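Local coordinates for monosaccharide ABC transporter substrate-binding protein, CUT2 family (Bradyrhizobium sp., PDB 4YHS), which probably binds a monosaccharide or related small solute in the periplasm and delivers it to an ABC importer of the CUT2 family, at residues Tyr27-Ala39 / Asp318-Val330. Numbering follows the deposited sequence.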
loop_
_atom_site.group_PDB
_atom_site.type_symbol
_atom_site.label_atom_id
_atom_site.label_comp_id
_atom_site.label_asym_id
_atom_site.label_seq_id
_atom_site.Cartn_x
_atom_site.Cartn_y
_atom_site.Cartn_z
ATOM N N TYR A 27 0.642 17.594 -4.266
ATOM C CA TYR A 27 1.849 17.553 -5.059
ATOM C C TYR A 27 2.721 18.815 -4.842
ATOM O O TYR A 27 2.217 19.830 -4.372
ATOM C CB TYR A 27 1.479 17.417 -6.531
ATOM C CG TYR A 27 0.601 18.520 -7.051
ATOM C CD1 TYR A 27 -0.772 18.420 -6.972
ATOM C CD2 TYR A 27 1.151 19.668 -7.635
ATOM C CE1 TYR A 27 -1.594 19.420 -7.457
ATOM C CE2 TYR A 27 0.348 20.674 -8.128
ATOM C CZ TYR A 27 -1.033 20.546 -8.040
ATOM O OH TYR A 27 -1.861 21.537 -8.534
ATOM N N PRO A 28 4.018 18.762 -5.206
ATOM C CA PRO A 28 4.733 17.577 -5.697
ATOM C C PRO A 28 4.934 16.551 -4.601
ATOM O O PRO A 28 4.976 16.922 -3.422
ATOM C CB PRO A 28 6.076 18.153 -6.185
ATOM C CG PRO A 28 6.220 19.458 -5.454
ATOM C CD PRO A 28 4.841 19.981 -5.345
ATOM N N TYR A 29 5.026 15.277 -4.971
ATOM C CA TYR A 29 5.082 14.215 -3.976
ATOM C C TYR A 29 6.315 13.364 -4.218
ATOM O O TYR A 29 6.628 13.022 -5.354
ATOM C CB TYR A 29 3.807 13.365 -4.038
ATOM C CG TYR A 29 3.439 12.664 -2.734
ATOM C CD1 TYR A 29 2.731 13.325 -1.753
ATOM C CD2 TYR A 29 3.791 11.338 -2.490
ATOM C CE1 TYR A 29 2.405 12.733 -0.565
ATOM C CE2 TYR A 29 3.432 10.718 -1.283
ATOM C CZ TYR A 29 2.739 11.442 -0.324
ATOM O OH TYR A 29 2.382 10.907 0.898
ATOM N N ASP A 30 7.011 13.025 -3.140
ATOM C CA ASP A 30 8.181 12.171 -3.216
ATOM C C ASP A 30 7.750 10.815 -3.708
ATOM O O ASP A 30 6.860 10.195 -3.123
ATOM C CB ASP A 30 8.870 12.041 -1.856
ATOM C CG ASP A 30 9.621 13.297 -1.451
ATOM O OD1 ASP A 30 9.933 14.146 -2.320
ATOM O OD2 ASP A 30 9.943 13.416 -0.257
ATOM N N ALA A 31 8.390 10.380 -4.792
ATOM C CA ALA A 31 8.083 9.109 -5.442
ATOM C C ALA A 31 9.379 8.379 -5.837
ATOM O O ALA A 31 10.491 8.918 -5.697
ATOM C CB ALA A 31 7.187 9.356 -6.675
ATOM N N ALA A 32 9.215 7.144 -6.325
ATOM C CA ALA A 32 10.305 6.324 -6.828
ATOM C C ALA A 32 9.834 5.664 -8.102
ATOM O O ALA A 32 8.814 4.968 -8.088
ATOM C CB ALA A 32 10.719 5.266 -5.796
ATOM N N LYS A 33 10.569 5.876 -9.196
ATOM C CA LYS A 33 10.178 5.276 -10.460
ATOM C C LYS A 33 11.126 4.169 -10.791
ATOM O O LYS A 33 12.280 4.149 -10.332
ATOM C CB LYS A 33 10.154 6.294 -11.581
ATOM C CG LYS A 33 11.473 6.956 -11.871
ATOM C CD LYS A 33 11.272 7.984 -12.991
ATOM C CE LYS A 33 12.570 8.666 -13.367
ATOM N NZ LYS A 33 13.391 7.814 -14.264
ATOM N N ILE A 34 10.636 3.275 -11.644
ATOM C CA ILE A 34 11.365 2.100 -12.038
ATOM C C ILE A 34 11.727 2.184 -13.527
ATOM O O ILE A 34 10.867 2.460 -14.361
ATOM C CB ILE A 34 10.548 0.828 -11.773
ATOM C CG1 ILE A 34 10.178 0.746 -10.292
ATOM C CG2 ILE A 34 11.332 -0.409 -12.229
ATOM C CD1 ILE A 34 11.382 0.581 -9.356
ATOM N N ASP A 35 13.007 1.954 -13.810
ATOM C CA ASP A 35 13.565 1.911 -15.168
ATOM C C ASP A 35 14.539 0.719 -15.357
ATOM O O ASP A 35 15.448 0.512 -14.555
ATOM C CB ASP A 35 14.319 3.198 -15.494
ATOM C CG ASP A 35 13.429 4.409 -15.518
ATOM O OD1 ASP A 35 12.780 4.648 -16.555
ATOM O OD2 ASP A 35 13.395 5.130 -14.502
ATOM N N PRO A 36 14.367 -0.054 -16.431
ATOM C CA PRO A 36 13.305 0.143 -17.417
ATOM C C PRO A 36 11.942 -0.179 -16.835
ATOM O O PRO A 36 11.821 -1.059 -15.972
ATOM C CB PRO A 36 13.680 -0.828 -18.551
ATOM C CG PRO A 36 14.599 -1.819 -17.951
ATOM C CD PRO A 36 15.250 -1.181 -16.772
ATOM N N PRO A 37 10.918 0.570 -17.262
ATOM C CA PRO A 37 9.606 0.316 -16.683
ATOM C C PRO A 37 9.130 -1.117 -16.895
ATOM O O PRO A 37 9.342 -1.695 -17.958
ATOM C CB PRO A 37 8.688 1.327 -17.396
ATOM C CG PRO A 37 9.493 1.966 -18.463
ATOM C CD PRO A 37 10.935 1.752 -18.138
ATOM N N PHE A 38 8.522 -1.673 -15.851
ATOM C CA PHE A 38 7.893 -3.001 -15.848
ATOM C C PHE A 38 8.929 -4.137 -15.714
ATOM O O PHE A 38 8.560 -5.307 -15.611
ATOM C CB PHE A 38 7.065 -3.253 -17.115
ATOM C CG PHE A 38 5.978 -2.252 -17.361
ATOM C CD1 PHE A 38 5.680 -1.264 -16.447
ATOM C CD2 PHE A 38 5.245 -2.314 -18.530
ATOM C CE1 PHE A 38 4.683 -0.350 -16.702
ATOM C CE2 PHE A 38 4.242 -1.417 -18.777
ATOM C CZ PHE A 38 3.962 -0.424 -17.848
ATOM N N ALA A 39 10.218 -3.803 -15.743
ATOM C CA ALA A 39 11.258 -4.817 -15.615
ATOM C C ALA A 39 11.328 -5.319 -14.171
ATOM O O ALA A 39 11.340 -4.524 -13.242
ATOM C CB ALA A 39 12.601 -4.261 -16.059
ATOM N N ASP A 318 3.817 13.562 -21.795
ATOM C CA ASP A 318 4.800 12.772 -21.091
ATOM C C ASP A 318 4.209 12.265 -19.787
ATOM O O ASP A 318 3.384 12.927 -19.170
ATOM C CB ASP A 318 6.056 13.590 -20.809
ATOM C CG ASP A 318 6.938 13.747 -22.033
ATOM O OD1 ASP A 318 6.739 13.009 -23.031
ATOM O OD2 ASP A 318 7.840 14.610 -21.985
ATOM N N TYR A 319 4.601 11.063 -19.409
ATOM C CA TYR A 319 4.153 10.495 -18.147
ATOM C C TYR A 319 5.200 9.538 -17.653
ATOM O O TYR A 319 6.077 9.088 -18.414
ATOM C CB TYR A 319 2.813 9.790 -18.283
ATOM C CG TYR A 319 2.837 8.610 -19.255
ATOM C CD1 TYR A 319 2.852 8.826 -20.623
ATOM C CD2 TYR A 319 2.823 7.292 -18.802
ATOM C CE1 TYR A 319 2.873 7.771 -21.523
ATOM C CE2 TYR A 319 2.844 6.224 -19.709
ATOM C CZ TYR A 319 2.865 6.481 -21.061
ATOM O OH TYR A 319 2.882 5.450 -21.975
ATOM N N VAL A 320 5.119 9.259 -16.359
ATOM C CA VAL A 320 6.038 8.344 -15.726
ATOM C C VAL A 320 5.378 6.973 -15.785
ATOM O O VAL A 320 4.263 6.822 -15.320
ATOM C CB VAL A 320 6.342 8.769 -14.266
ATOM C CG1 VAL A 320 7.248 7.750 -13.640
ATOM C CG2 VAL A 320 6.960 10.176 -14.242
ATOM N N LYS A 321 6.039 5.981 -16.388
ATOM C CA LYS A 321 5.353 4.734 -16.712
ATOM C C LYS A 321 5.212 3.760 -15.545
ATOM O O LYS A 321 4.222 3.025 -15.456
ATOM C CB LYS A 321 6.079 4.033 -17.861
ATOM C CG LYS A 321 5.409 2.792 -18.394
ATOM C CD LYS A 321 5.938 2.483 -19.810
ATOM C CE LYS A 321 5.429 1.129 -20.296
ATOM N NZ LYS A 321 5.636 0.899 -21.755
ATOM N N HIS A 322 6.208 3.737 -14.665
ATOM C CA HIS A 322 6.203 2.797 -13.573
ATOM C C HIS A 322 6.699 3.520 -12.305
ATOM O O HIS A 322 7.882 3.832 -12.158
ATOM C CB HIS A 322 7.050 1.584 -13.963
ATOM C CG HIS A 322 7.076 0.482 -12.956
ATOM N ND1 HIS A 322 7.650 -0.740 -13.232
ATOM C CD2 HIS A 322 6.665 0.421 -11.669
ATOM C CE1 HIS A 322 7.573 -1.515 -12.166
ATOM N NE2 HIS A 322 6.989 -0.832 -11.199
ATOM N N VAL A 323 5.765 3.823 -11.410
ATOM C CA VAL A 323 6.101 4.655 -10.246
ATOM C C VAL A 323 5.228 4.336 -9.025
ATOM O O VAL A 323 4.080 3.887 -9.133
ATOM C CB VAL A 323 5.994 6.185 -10.627
ATOM C CG1 VAL A 323 4.561 6.583 -11.032
ATOM C CG2 VAL A 323 6.550 7.112 -9.543
ATOM N N GLY A 324 5.818 4.548 -7.858
ATOM C CA GLY A 324 5.110 4.498 -6.591
ATOM C C GLY A 324 5.496 5.656 -5.695
ATOM O O GLY A 324 6.575 6.230 -5.844
ATOM N N PRO A 325 4.613 6.016 -4.754
ATOM C CA PRO A 325 5.048 6.955 -3.724
ATOM C C PRO A 325 6.290 6.418 -2.999
ATOM O O PRO A 325 6.454 5.214 -2.860
ATOM C CB PRO A 325 3.852 7.012 -2.775
ATOM C CG PRO A 325 2.695 6.650 -3.610
ATOM C CD PRO A 325 3.202 5.629 -4.566
ATOM N N LYS A 326 7.161 7.317 -2.582
ATOM C CA LYS A 326 8.316 6.931 -1.782
ATOM C C LYS A 326 7.850 6.536 -0.406
ATOM O O LYS A 326 7.203 7.298 0.310
ATOM C CB LYS A 326 9.322 8.072 -1.704
ATOM C CG LYS A 326 10.551 7.782 -0.894
ATOM C CD LYS A 326 11.543 7.015 -1.725
ATOM C CE LYS A 326 12.830 6.676 -0.956
ATOM N NZ LYS A 326 13.658 5.715 -1.740
ATOM N N ILE A 327 8.197 5.327 -0.012
ATOM C CA ILE A 327 7.735 4.819 1.267
ATOM C C ILE A 327 8.569 5.445 2.385
ATOM O O ILE A 327 9.786 5.573 2.262
ATOM C CB ILE A 327 7.824 3.294 1.296
ATOM C CG1 ILE A 327 6.806 2.702 0.335
ATOM C CG2 ILE A 327 7.600 2.762 2.727
ATOM C CD1 ILE A 327 7.149 1.283 -0.103
ATOM N N PHE A 328 7.889 5.837 3.470
ATOM C CA PHE A 328 8.524 6.444 4.631
ATOM C C PHE A 328 7.850 5.921 5.879
ATOM O O PHE A 328 6.678 5.513 5.853
ATOM C CB PHE A 328 8.449 7.984 4.601
ATOM C CG PHE A 328 7.042 8.538 4.532
ATOM C CD1 PHE A 328 6.420 8.731 3.301
ATOM C CD2 PHE A 328 6.367 8.921 5.678
ATOM C CE1 PHE A 328 5.132 9.264 3.209
ATOM C CE2 PHE A 328 5.072 9.439 5.598
ATOM C CZ PHE A 328 4.461 9.614 4.365
ATOM N N VAL A 329 8.607 5.938 6.979
ATOM C CA VAL A 329 8.116 5.365 8.215
ATOM C C VAL A 329 7.468 6.492 9.024
ATOM O O VAL A 329 8.076 7.529 9.244
ATOM C CB VAL A 329 9.238 4.693 9.014
ATOM C CG1 VAL A 329 8.753 4.276 10.375
ATOM C CG2 VAL A 329 9.796 3.483 8.233
ATOM N N VAL A 330 6.238 6.245 9.464
ATOM C CA VAL A 330 5.519 7.153 10.323
ATOM C C VAL A 330 5.669 6.787 11.808
ATOM O O VAL A 330 5.438 5.619 12.193
ATOM C CB VAL A 330 4.037 7.144 9.937
ATOM C CG1 VAL A 330 3.227 8.027 10.866
ATOM C CG2 VAL A 330 3.892 7.609 8.489
HETATM O O HOH W 1 6.310 9.975 -0.282
HETATM O O HOH W 2 9.059 4.468 -15.039
#
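Ala32 and Gly324 form the hydrogen-bonded pair at the middle of an antiparallel beta ladder that joins strand 29-35, near the N-terminus, to strand 322-325 of a periplasmic-binding-protein fold; strand 43-49 flanks strand 29-35 on its other edge. Ala32 N gives its hydrogen to Gly324 O at 2.8 Å, and Gly324 N returns one to Ala32 O at 3.0 Å. Further bonds run from Ile34 N to His322 O and from Lys326 N to Asp30 O. Water extends the ladder at both ends: one molecule donates to Asp30 O and Lys326 O, another links Ile34 O to His322 N.

Among the apolar contacts, Val323 CG2 meets Ala31 CB at 3.7 Å, while Val320 CG1 lies against Lys33 CB; the lysine chain runs on until NZ forms a salt bridge with Asp35 OD2. Pro37 CB packs on Lys321 CG, and the Tyr29 ring turns an edge to Pro325 CB, its hydroxyl bonding to Ser298.

The imidazole of His322, with CG anti to the backbone N (chi1 -177°), reaches across to segment 27-39 and takes Ile34 CB over the centre of one face, a CH-pi contact of 3.6 Å to the centroid. An alanine here would remove both that face and the ring nitrogen, and is likely to leave Phe38 N without its acceptor. Within the type II turn Pro36-Ala39, Phe38 N donates in the plane of the His322 ring to ND1, at 2.9 Å with 151° at the hydrogen.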